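Local coordinates for protein phosphoribosylamine--glycine ligase (Thermotoga maritima, PDB 1VKZ) that catalyses the ATP-dependent joining of 5-phosphoribosylamine and glycine into glycinamide ribonucleotide, a step of de novo purine biosynthesis that needs magnesium or manganese, at residues V18-S23 / H28-A33; G24-A29 / V74-E79; A48-K51 / T55-P58; R267-L272 / E304-A309. One frame throughout, in Å; residues are numbered along the deposited sequence.

Contact 1. Residues V18-S23 / H28-A33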
loop_
_atom_site.group_PDB
_atom_site.type_symbol
_atom_site.label_atom_id
_atom_site.label_comp_id
_atom_site.label_asym_id
_atom_site.label_seq_id
_atom_site.Cartn_x
_atom_site.Cartn_y
_atom_site.Cartn_z
ATOM N N VAL A 18 -1.672 -21.418 1.728
ATOM C CA VAL A 18 -1.673 -20.025 1.336
ATOM C C VAL A 18 -0.382 -19.668 0.619
ATOM O O VAL A 18 0.720 -19.995 1.046
ATOM C CB VAL A 18 -1.852 -19.149 2.563
ATOM C CG1 VAL A 18 -1.883 -17.666 2.193
ATOM C CG2 VAL A 18 -3.122 -19.568 3.300
ATOM N N HIS A 19 -0.530 -18.989 -0.497
ATOM C CA HIS A 19 0.607 -18.633 -1.294
ATOM C C HIS A 19 0.716 -17.127 -1.444
ATOM O O HIS A 19 -0.176 -16.472 -1.967
ATOM C CB HIS A 19 0.402 -19.284 -2.618
ATOM C CG HIS A 19 0.427 -20.770 -2.552
ATOM N ND1 HIS A 19 1.597 -21.491 -2.614
ATOM C CD2 HIS A 19 -0.567 -21.677 -2.454
ATOM C CE1 HIS A 19 1.321 -22.782 -2.597
ATOM N NE2 HIS A 19 0.014 -22.922 -2.501
ATOM N N ILE A 20 1.801 -16.566 -0.944
ATOM C CA ILE A 20 1.949 -15.126 -0.925
ATOM C C ILE A 20 3.040 -14.697 -1.903
ATOM O O ILE A 20 4.242 -15.071 -1.792
ATOM C CB ILE A 20 2.225 -14.646 0.536
ATOM C CG1 ILE A 20 1.038 -15.030 1.416
ATOM C CG2 ILE A 20 2.441 -13.136 0.608
ATOM C CD1 ILE A 20 1.302 -15.004 2.814
ATOM N N LEU A 21 2.625 -13.896 -2.869
ATOM C CA LEU A 21 3.586 -13.310 -3.813
ATOM C C LEU A 21 4.191 -12.008 -3.260
ATOM O O LEU A 21 3.488 -11.103 -2.905
ATOM C CB LEU A 21 2.909 -13.101 -5.152
ATOM C CG LEU A 21 2.445 -14.335 -5.945
ATOM C CD1 LEU A 21 2.251 -15.587 -5.187
ATOM C CD2 LEU A 21 1.152 -14.005 -6.669
ATOM N N GLY A 22 5.514 -11.967 -3.161
ATOM C CA GLY A 22 6.238 -10.790 -2.754
ATOM C C GLY A 22 7.323 -11.061 -1.726
ATOM O O GLY A 22 7.563 -12.213 -1.318
ATOM N N SER A 23 7.971 -9.976 -1.302
ATOM C CA SER A 23 9.127 -10.056 -0.418
ATOM C C SER A 23 9.212 -8.987 0.694
ATOM O O SER A 23 10.237 -8.919 1.383
ATOM C CB SER A 23 10.397 -9.969 -1.277
ATOM O OG SER A 23 10.246 -8.926 -2.215
ATOM N N HIS A 28 5.126 -10.608 4.560
ATOM C CA HIS A 28 5.499 -11.347 5.739
ATOM C C HIS A 28 4.422 -11.203 6.804
ATOM O O HIS A 28 4.061 -12.167 7.434
ATOM C CB HIS A 28 6.887 -10.900 6.233
ATOM C CG HIS A 28 7.408 -11.701 7.383
ATOM N ND1 HIS A 28 8.409 -11.242 8.213
ATOM C CD2 HIS A 28 7.062 -12.923 7.850
ATOM C CE1 HIS A 28 8.653 -12.151 9.144
ATOM N NE2 HIS A 28 7.838 -13.172 8.960
ATOM N N ALA A 29 3.888 -10.011 6.988
ATOM C CA ALA A 29 2.777 -9.831 7.906
ATOM C C ALA A 29 1.571 -10.719 7.523
ATOM O O ALA A 29 1.021 -11.447 8.364
ATOM C CB ALA A 29 2.391 -8.394 7.976
ATOM N N ILE A 30 1.178 -10.681 6.264
ATOM C CA ILE A 30 0.066 -11.503 5.796
ATOM C C ILE A 30 0.344 -13.007 6.019
ATOM O O ILE A 30 -0.468 -13.718 6.581
ATOM C CB ILE A 30 -0.259 -11.194 4.363
ATOM C CG1 ILE A 30 -0.829 -9.777 4.260
ATOM C CG2 ILE A 30 -1.282 -12.162 3.869
ATOM C CD1 ILE A 30 -0.924 -9.250 2.860
ATOM N N GLY A 31 1.535 -13.446 5.668
ATOM C CA GLY A 31 1.930 -14.819 5.944
ATOM C C GLY A 31 2.049 -15.139 7.405
ATOM O O GLY A 31 1.906 -16.256 7.802
ATOM N N TRP A 32 2.370 -14.142 8.216
ATOM C CA TRP A 32 2.560 -14.376 9.646
ATOM C C TRP A 32 1.203 -14.735 10.270
ATOM O O TRP A 32 1.088 -15.733 10.946
ATOM C CB TRP A 32 3.211 -13.144 10.285
ATOM C CG TRP A 32 3.189 -13.135 11.775
ATOM C CD1 TRP A 32 4.058 -13.752 12.615
ATOM C CD2 TRP A 32 2.244 -12.445 12.607
ATOM N NE1 TRP A 32 3.712 -13.498 13.925
ATOM C CE2 TRP A 32 2.598 -12.706 13.950
ATOM C CE3 TRP A 32 1.139 -11.615 12.352
ATOM C CZ2 TRP A 32 1.891 -12.174 15.032
ATOM C CZ3 TRP A 32 0.420 -11.105 13.443
ATOM C CH2 TRP A 32 0.812 -11.378 14.756
ATOM N N ALA A 33 0.179 -13.937 9.959
ATOM C CA ALA A 33 -1.195 -14.165 10.408
ATOM C C ALA A 33 -1.767 -15.532 10.019
ATOM O O ALA A 33 -2.378 -16.241 10.833
ATOM C CB ALA A 33 -2.085 -13.106 9.854
#
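Strand 17-22 and helix 25-36 come nearest, within these two segments, at Ile20 and Gly31, whose CA atoms are 6.9 Å apart. The contact lies in the first strand-helix step of the beta-alpha-beta unit that continues into strand 40-43, in a parallel sheet consistent with the Rossmann-like N domain. Ile20 is the one strand residue here that reaches the helix, its CB pointing toward it. The CG1 branch lies beside the backbone N (chi1 -61°) and then extends, chi2 163°, carrying the CD1 methyl up to the helix backbone. At Gly31 no side chain stands in its way, and CD1 comes up against bare main chain; the modelled approach to the glycine CA is too short to be trusted in detail. Ile30, one residue earlier, lies alongside with its CG2 facing the strand; it also touches Thr295 and Phe306 on helices 294-301 and 303-315. Ile20 also packs on Val41 and Phe43 of the neighbouring strand 40-43. The side chains that meet across the contact are both apolar. CD1 of Ile20 meets Ile30 from one side, 3.9 Å from Ile30 C and 4.0 Å from Ile30 CG2.

Contact 2. Residues G24-A29 / V74-E79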
loop_
_atom_site.group_PDB
_atom_site.type_symbol
_atom_site.label_atom_id
_atom_site.label_comp_id
_atom_site.label_asym_id
_atom_site.label_seq_id
_atom_site.Cartn_x
_atom_site.Cartn_y
_atom_site.Cartn_z
ATOM N N GLY A 24 8.161 -8.185 0.883
ATOM C CA GLY A 24 8.174 -7.095 1.844
ATOM C C GLY A 24 7.547 -7.490 3.156
ATOM O O GLY A 24 7.200 -8.618 3.339
ATOM N N GLY A 25 7.423 -6.528 4.069
ATOM C CA GLY A 25 6.836 -6.742 5.388
ATOM C C GLY A 25 5.349 -6.965 5.354
ATOM O O GLY A 25 4.825 -7.661 6.212
ATOM N N ARG A 26 4.667 -6.407 4.352
ATOM C CA ARG A 26 3.236 -6.669 4.096
ATOM C C ARG A 26 3.031 -8.141 3.867
ATOM O O ARG A 26 2.178 -8.772 4.479
ATOM C CB ARG A 26 2.820 -5.881 2.867
ATOM C CG ARG A 26 1.441 -6.098 2.303
ATOM C CD ARG A 26 1.128 -5.143 1.148
ATOM N NE ARG A 26 2.149 -5.175 0.097
ATOM C CZ ARG A 26 2.473 -4.169 -0.740
ATOM N NH1 ARG A 26 1.874 -2.992 -0.700
ATOM N NH2 ARG A 26 3.431 -4.357 -1.638
ATOM N N GLU A 27 3.872 -8.705 3.011
ATOM C CA GLU A 27 3.787 -10.080 2.626
ATOM C C GLU A 27 4.080 -10.961 3.832
ATOM O O GLU A 27 3.368 -11.932 4.098
ATOM C CB GLU A 27 4.772 -10.347 1.501
ATOM C CG GLU A 27 4.340 -9.784 0.151
ATOM C CD GLU A 27 4.494 -8.272 -0.025
ATOM O OE1 GLU A 27 5.346 -7.606 0.622
ATOM O OE2 GLU A 27 3.774 -7.728 -0.861
ATOM N N HIS A 28 5.126 -10.608 4.560
ATOM C CA HIS A 28 5.499 -11.347 5.739
ATOM C C HIS A 28 4.422 -11.203 6.804
ATOM O O HIS A 28 4.061 -12.167 7.434
ATOM C CB HIS A 28 6.887 -10.900 6.233
ATOM C CG HIS A 28 7.408 -11.701 7.383
ATOM N ND1 HIS A 28 8.409 -11.242 8.213
ATOM C CD2 HIS A 28 7.062 -12.923 7.850
ATOM C CE1 HIS A 28 8.653 -12.151 9.144
ATOM N NE2 HIS A 28 7.838 -13.172 8.960
ATOM N N ALA A 29 3.888 -10.011 6.988
ATOM C CA ALA A 29 2.777 -9.831 7.906
ATOM C C ALA A 29 1.571 -10.719 7.523
ATOM O O ALA A 29 1.021 -11.447 8.364
ATOM C CB ALA A 29 2.391 -8.394 7.976
ATOM N N VAL A 74 -2.430 -14.973 -2.570
ATOM C CA VAL A 74 -2.584 -13.564 -2.198
ATOM C C VAL A 74 -1.505 -12.730 -2.878
ATOM O O VAL A 74 -0.335 -12.817 -2.554
ATOM C CB VAL A 74 -2.574 -13.315 -0.684
ATOM C CG1 VAL A 74 -2.552 -11.843 -0.415
ATOM C CG2 VAL A 74 -3.783 -13.962 0.011
ATOM N N ILE A 75 -1.917 -11.926 -3.841
ATOM C CA ILE A 75 -0.981 -11.009 -4.452
ATOM C C ILE A 75 -1.014 -9.622 -3.763
ATOM O O ILE A 75 -2.096 -9.111 -3.464
ATOM C CB ILE A 75 -1.295 -10.903 -5.886
ATOM C CG1 ILE A 75 -0.786 -9.576 -6.422
ATOM C CG2 ILE A 75 -2.797 -11.050 -6.155
ATOM C CD1 ILE A 75 0.706 -9.441 -6.322
ATOM N N PRO A 76 0.139 -9.064 -3.397
ATOM C CA PRO A 76 0.329 -7.594 -3.260
ATOM C C PRO A 76 1.403 -6.932 -4.152
ATOM O O PRO A 76 2.605 -7.049 -3.859
ATOM C CB PRO A 76 0.752 -7.470 -1.803
ATOM C CG PRO A 76 1.169 -8.991 -1.449
ATOM C CD PRO A 76 1.258 -9.771 -2.790
ATOM N N GLY A 77 0.979 -6.227 -5.209
ATOM C CA GLY A 77 1.917 -5.524 -6.063
ATOM C C GLY A 77 1.352 -5.078 -7.393
ATOM O O GLY A 77 0.197 -4.643 -7.471
ATOM N N SER A 78 2.214 -5.145 -8.419
ATOM C CA SER A 78 1.863 -4.974 -9.820
ATOM C C SER A 78 1.874 -6.318 -10.561
ATOM O O SER A 78 1.637 -6.381 -11.787
ATOM C CB SER A 78 2.899 -4.052 -10.494
ATOM O OG SER A 78 4.159 -4.706 -10.658
ATOM N N GLU A 79 2.180 -7.393 -9.838
ATOM C CA GLU A 79 1.808 -8.720 -10.319
ATOM C C GLU A 79 0.428 -8.596 -10.978
ATOM O O GLU A 79 0.228 -9.047 -12.113
ATOM C CB GLU A 79 1.838 -9.741 -9.177
ATOM C CG GLU A 79 3.109 -10.610 -9.176
ATOM C CD GLU A 79 3.858 -10.683 -7.836
ATOM O OE1 GLU A 79 3.324 -10.236 -6.790
ATOM O OE2 GLU A 79 5.010 -11.192 -7.818
#
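Pro76 packs against the carbon chains and polar ends of Arg26 and Glu27, in a buried contact between the start of helix 25-36 and the loop that follows strand 73-74 in the Rossmann-like N domain. The closest touches set proline carbons against heteroatoms. Pro76 CG lies 3.0 Å from Glu27 OE2 and Pro76 CB 3.3 Å from Arg26 NE, while the methylenes meet at 3.6 Å between Glu27 CG and Pro76 CG. Arg26 slides past the proline in the opposite direction, and a bend at chi3 (53°) turns its NE to Glu27 OE2. Glu27 folds back through chi2 (76°), which brings its carboxylate to the proline ring and splits its two oxygens between two tasks. OE1 takes the N-H of Gly24 at 2.9 Å from Gly24 N, the glutamate half of a capping box, with Gly24 as N-cap. OE2 forms a salt bridge with Arg26 NE at 3.2 Å, the oxygen lying almost in the guanidinium plane though met from above its own carboxylate plane. Arg26 NH1 is held separately by Leu290 O, in the loop beyond the predicted magnesium ligand Asn287. An alanine at Glu27, lacking the carboxylate, would probably leave the Arg26 guanidinium freer to turn, the N-cap amide of Gly24 without its mate and a gap beside Pro76. The pairing implies that Glu27 is probably kept anionic by the arginine and the helix N-terminus, and its charge may partly offset that of Arg26, whose side chain lies about 7 Å from that of Asn287.

Contact 3. Residues A48-K51 / T55-P58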
loop_
_atom_site.group_PDB
_atom_site.type_symbol
_atom_site.label_atom_id
_atom_site.label_comp_id
_atom_site.label_asym_id
_atom_site.label_seq_id
_atom_site.Cartn_x
_atom_site.Cartn_y
_atom_site.Cartn_z
ATOM N N ALA A 48 14.621 -13.543 3.997
ATOM C CA ALA A 48 15.199 -14.393 5.041
ATOM C C ALA A 48 14.386 -14.434 6.353
ATOM O O ALA A 48 14.563 -15.327 7.176
ATOM C CB ALA A 48 16.691 -13.960 5.316
ATOM N N GLY A 49 13.522 -13.445 6.548
ATOM C CA GLY A 49 12.659 -13.391 7.703
ATOM C C GLY A 49 11.440 -14.249 7.534
ATOM O O GLY A 49 10.873 -14.711 8.528
ATOM N N THR A 50 11.014 -14.476 6.286
ATOM C CA THR A 50 9.739 -15.164 6.040
ATOM C C THR A 50 9.862 -16.659 6.221
ATOM O O THR A 50 8.864 -17.374 6.307
ATOM C CB THR A 50 9.158 -14.798 4.658
ATOM O OG1 THR A 50 10.121 -14.978 3.636
ATOM C CG2 THR A 50 8.867 -13.348 4.567
ATOM N N LYS A 51 11.105 -17.125 6.300
ATOM C CA LYS A 51 11.408 -18.504 6.697
ATOM C C LYS A 51 10.861 -18.870 8.086
ATOM O O LYS A 51 10.655 -20.041 8.363
ATOM C CB LYS A 51 12.925 -18.762 6.621
ATOM C CG LYS A 51 13.470 -18.792 5.187
ATOM C CD LYS A 51 14.876 -19.405 5.109
ATOM C CE LYS A 51 15.511 -19.306 3.701
ATOM N NZ LYS A 51 14.682 -19.923 2.616
ATOM N N THR A 55 7.669 -21.418 3.964
ATOM C CA THR A 55 8.771 -21.770 3.082
ATOM C C THR A 55 8.800 -20.818 1.900
ATOM O O THR A 55 7.786 -20.622 1.242
ATOM C CB THR A 55 8.606 -23.222 2.559
ATOM O OG1 THR A 55 7.241 -23.611 2.707
ATOM C CG2 THR A 55 9.373 -24.240 3.413
ATOM N N ASN A 56 9.979 -20.276 1.627
ATOM C CA ASN A 56 10.204 -19.407 0.485
ATOM C C ASN A 56 10.512 -20.187 -0.810
ATOM O O ASN A 56 11.307 -21.113 -0.805
ATOM C CB ASN A 56 11.379 -18.473 0.796
ATOM C CG ASN A 56 11.075 -17.485 1.888
ATOM O OD1 ASN A 56 9.936 -17.343 2.310
ATOM N ND2 ASN A 56 12.109 -16.768 2.344
ATOM N N HIS A 57 9.900 -19.782 -1.914
ATOM C CA HIS A 57 10.182 -20.363 -3.219
ATOM C C HIS A 57 10.372 -19.234 -4.216
ATOM O O HIS A 57 9.792 -18.176 -4.064
ATOM C CB HIS A 57 9.027 -21.272 -3.683
ATOM C CG HIS A 57 8.478 -22.139 -2.599
ATOM N ND1 HIS A 57 8.734 -23.487 -2.526
ATOM C CD2 HIS A 57 7.739 -21.834 -1.508
ATOM C CE1 HIS A 57 8.156 -23.985 -1.446
ATOM N NE2 HIS A 57 7.548 -23.000 -0.809
ATOM N N PRO A 58 11.190 -19.443 -5.232
ATOM C CA PRO A 58 11.319 -18.458 -6.292
ATOM C C PRO A 58 10.023 -18.269 -7.073
ATOM O O PRO A 58 9.323 -19.239 -7.366
ATOM C CB PRO A 58 12.419 -19.045 -7.196
ATOM C CG PRO A 58 12.465 -20.503 -6.878
ATOM C CD PRO A 58 12.080 -20.606 -5.433
HETATM O O HOH W 1 12.010 -21.535 2.950
#
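Asn56 lays its carboxamide across Thr50 and the aliphatic part of Lys51, meeting each side chain at about a right angle. It sits on strand 55-56, an outermost strand of the parallel sheet of the Rossmann-like N domain, and faces the loop that leads out of strand 40-43 through a short 3-10 turn at Thr50 and Lys51. Asn56 OD1 and Thr50 OG1 are 2.7 Å apart, a hydrogen bond if the hydroxyl spends its proton there; the backbone carbonyl of Asn47 is a second acceptor within its reach. Asn47 O also takes the Asn56 amide. Thr50 CB adds a 3.5 Å contact to Asn56 OD1. On the amide nitrogen side, Lys51 CG lies 3.7 Å from Asn56 ND2. The lysine chain runs out extended before bending at chi4 (-56°), which brings Lys51 NZ near Asn56 CB, 4.0 Å away. Ala48 and Lys51 also touch Glu363 on strand 356-364, and Thr50 and Asn56 both pack on Phe43 of strand 40-43. A leucine in place of Asn56, without amide or oxygen, would probably leave Asn47 O short of a donor and the loop less firmly tied to the strand. A water bridges the lysine end and the asparagine backbone, accepting from Asn56 N at 2.7 Å and from Lys51 NZ at 3.1 Å.

Contact 4. Residues R267-L272 / E304-A309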
loop_
_atom_site.group_PDB
_atom_site.type_symbol
_atom_site.label_atom_id
_atom_site.label_comp_id
_atom_site.label_asym_id
_atom_site.label_seq_id
_atom_site.Cartn_x
_atom_site.Cartn_y
_atom_site.Cartn_z
ATOM N N ARG A 267 -12.521 -8.793 -6.647
ATOM C CA ARG A 267 -12.178 -9.770 -5.635
ATOM C C ARG A 267 -10.838 -9.339 -5.128
ATOM O O ARG A 267 -9.943 -9.090 -5.927
ATOM C CB ARG A 267 -12.039 -11.151 -6.277
ATOM C CG ARG A 267 -13.161 -11.524 -7.261
ATOM C CD ARG A 267 -13.411 -13.020 -7.364
ATOM N NE ARG A 267 -13.882 -13.493 -6.063
ATOM C CZ ARG A 267 -13.260 -14.346 -5.266
ATOM N NH1 ARG A 267 -12.113 -14.930 -5.594
ATOM N NH2 ARG A 267 -13.813 -14.636 -4.115
ATOM N N GLY A 268 -10.680 -9.258 -3.814
ATOM C CA GLY A 268 -9.377 -8.950 -3.237
ATOM C C GLY A 268 -9.392 -7.829 -2.237
ATOM O O GLY A 268 -10.278 -7.734 -1.424
ATOM N N PHE A 269 -8.383 -6.984 -2.293
ATOM C CA PHE A 269 -8.255 -5.880 -1.372
ATOM C C PHE A 269 -8.378 -4.614 -2.188
ATOM O O PHE A 269 -7.800 -4.512 -3.282
ATOM C CB PHE A 269 -6.878 -5.900 -0.680
ATOM C CG PHE A 269 -6.562 -7.181 -0.019
ATOM C CD1 PHE A 269 -7.055 -7.457 1.215
ATOM C CD2 PHE A 269 -5.806 -8.132 -0.652
ATOM C CE1 PHE A 269 -6.781 -8.611 1.810
ATOM C CE2 PHE A 269 -5.554 -9.294 -0.065
ATOM C CZ PHE A 269 -6.036 -9.540 1.176
ATOM N N LEU A 270 -9.071 -3.628 -1.642
ATOM C CA LEU A 270 -9.220 -2.338 -2.322
ATOM C C LEU A 270 -8.817 -1.245 -1.373
ATOM O O LEU A 270 -9.359 -1.118 -0.286
ATOM C CB LEU A 270 -10.659 -2.126 -2.788
ATOM C CG LEU A 270 -10.938 -0.726 -3.366
ATOM C CD1 LEU A 270 -9.971 -0.371 -4.531
ATOM C CD2 LEU A 270 -12.364 -0.633 -3.801
ATOM N N TYR A 271 -7.898 -0.409 -1.828
ATOM C CA TYR A 271 -7.368 0.705 -1.040
ATOM C C TYR A 271 -7.834 2.009 -1.695
ATOM O O TYR A 271 -7.747 2.157 -2.933
ATOM C CB TYR A 271 -5.842 0.595 -0.969
ATOM C CG TYR A 271 -5.097 1.793 -0.485
ATOM C CD1 TYR A 271 -5.012 2.944 -1.251
ATOM C CD2 TYR A 271 -4.395 1.755 0.708
ATOM C CE1 TYR A 271 -4.289 4.034 -0.815
ATOM C CE2 TYR A 271 -3.683 2.846 1.170
ATOM C CZ TYR A 271 -3.629 3.972 0.403
ATOM O OH TYR A 271 -2.933 5.070 0.858
ATOM N N LEU A 272 -8.369 2.919 -0.868
ATOM C CA LEU A 272 -8.708 4.261 -1.263
ATOM C C LEU A 272 -7.774 5.213 -0.572
ATOM O O LEU A 272 -7.707 5.239 0.640
ATOM C CB LEU A 272 -10.136 4.588 -0.828
ATOM C CG LEU A 272 -11.281 3.682 -1.234
ATOM C CD1 LEU A 272 -12.610 4.329 -0.920
ATOM C CD2 LEU A 272 -11.199 3.330 -2.669
ATOM N N GLU A 304 -6.384 -13.003 13.484
ATOM C CA GLU A 304 -7.546 -13.849 13.320
ATOM C C GLU A 304 -8.580 -13.286 12.356
ATOM O O GLU A 304 -9.025 -13.971 11.431
ATOM C CB GLU A 304 -8.242 -14.001 14.672
ATOM C CG GLU A 304 -7.604 -14.958 15.669
ATOM C CD GLU A 304 -8.498 -15.223 16.890
ATOM O OE1 GLU A 304 -9.143 -14.272 17.396
ATOM O OE2 GLU A 304 -8.563 -16.384 17.345
ATOM N N GLY A 305 -8.980 -12.046 12.608
ATOM C CA GLY A 305 -10.079 -11.414 11.904
ATOM C C GLY A 305 -9.698 -11.063 10.487
ATOM O O GLY A 305 -10.500 -11.200 9.573
ATOM N N PHE A 306 -8.463 -10.622 10.301
ATOM C CA PHE A 306 -7.954 -10.395 8.950
ATOM C C PHE A 306 -8.020 -11.707 8.153
ATOM O O PHE A 306 -8.689 -11.791 7.131
ATOM C CB PHE A 306 -6.532 -9.825 8.980
ATOM C CG PHE A 306 -5.927 -9.662 7.622
ATOM C CD1 PHE A 306 -6.225 -8.567 6.849
ATOM C CD2 PHE A 306 -5.076 -10.625 7.110
ATOM C CE1 PHE A 306 -5.679 -8.419 5.578
ATOM C CE2 PHE A 306 -4.552 -10.490 5.856
ATOM C CZ PHE A 306 -4.861 -9.362 5.080
ATOM N N VAL A 307 -7.366 -12.737 8.669
ATOM C CA VAL A 307 -7.387 -14.055 8.047
ATOM C C VAL A 307 -8.789 -14.534 7.710
ATOM O O VAL A 307 -9.038 -14.990 6.612
ATOM C CB VAL A 307 -6.697 -15.125 8.921
ATOM C CG1 VAL A 307 -7.038 -16.535 8.440
ATOM C CG2 VAL A 307 -5.220 -14.935 8.877
ATOM N N ASN A 308 -9.697 -14.445 8.659
ATOM C CA ASN A 308 -11.061 -14.890 8.409
ATOM C C ASN A 308 -11.775 -14.134 7.291
ATOM O O ASN A 308 -12.437 -14.739 6.449
ATOM C CB ASN A 308 -11.861 -14.849 9.699
ATOM C CG ASN A 308 -11.534 -16.029 10.626
ATOM O OD1 ASN A 308 -10.963 -17.055 10.207
ATOM N ND2 ASN A 308 -11.925 -15.899 11.879
ATOM N N ALA A 309 -11.639 -12.814 7.276
ATOM C CA ALA A 309 -12.319 -11.993 6.279
ATOM C C ALA A 309 -11.772 -12.290 4.869
ATOM O O ALA A 309 -12.504 -12.398 3.906
ATOM C CB ALA A 309 -12.170 -10.525 6.629
#
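Phe269 and Phe306 make up the whole of this contact, two buried rings meeting rim to rim between strand 269-277 and helix 303-315 of the ATP-grasp fold. Each contributes about the same small area. The strand belongs to an antiparallel sheet, entered after the chain turns a corner at Gly268; Phe269 is the residue of 267-272 that reaches the helix. The planes are nearly parallel, at 6°, yet neither ring lies over the other's face: with centroids 6.0 Å apart the rings do not stack, and the touch is confined to their far ends. The side chains themselves cross at about a right angle. With CG anti to the backbone N (chi1 176°), Phe306 swings its ring out of the helix and toward the strand, while the CB of Phe269 points toward the helix. Other residues fill in round the pair. Leu290 touches both rings, and Phe94 meets Phe269 edge-to-face, linking Phe269 to the N domain. Phe269 lies about 8 Å, side chain to side chain, from Asn287, a predicted magnesium ligand. The closest approaches are Phe269 CE1 to Phe306 CZ and to Phe306 CE1, both 3.9 Å, followed by Phe269 CZ to Phe306 CZ at 4.1 Å.

Overall arrangement
Contacts 1 and 2 share helix 25-36 and lie with their centres 6 Å apart, joined by strand pairing between His19, Leu21 and Val74; the first is apolar core, the second charged at the helix N-terminus. Contact 3, at an outer strand of the same sheet, is partly exposed and relies on amide, hydroxyl and water, touching the helix through His28 and Thr50. Contact 4 is buried and purely aromatic, and belongs to the ATP-grasp region, yet it meets the N domain twice: Phe306 packs on Ile30, and Phe269 on Val74. Contacts 3 and 4 are not in touch, their nearest atoms about 14 Å apart.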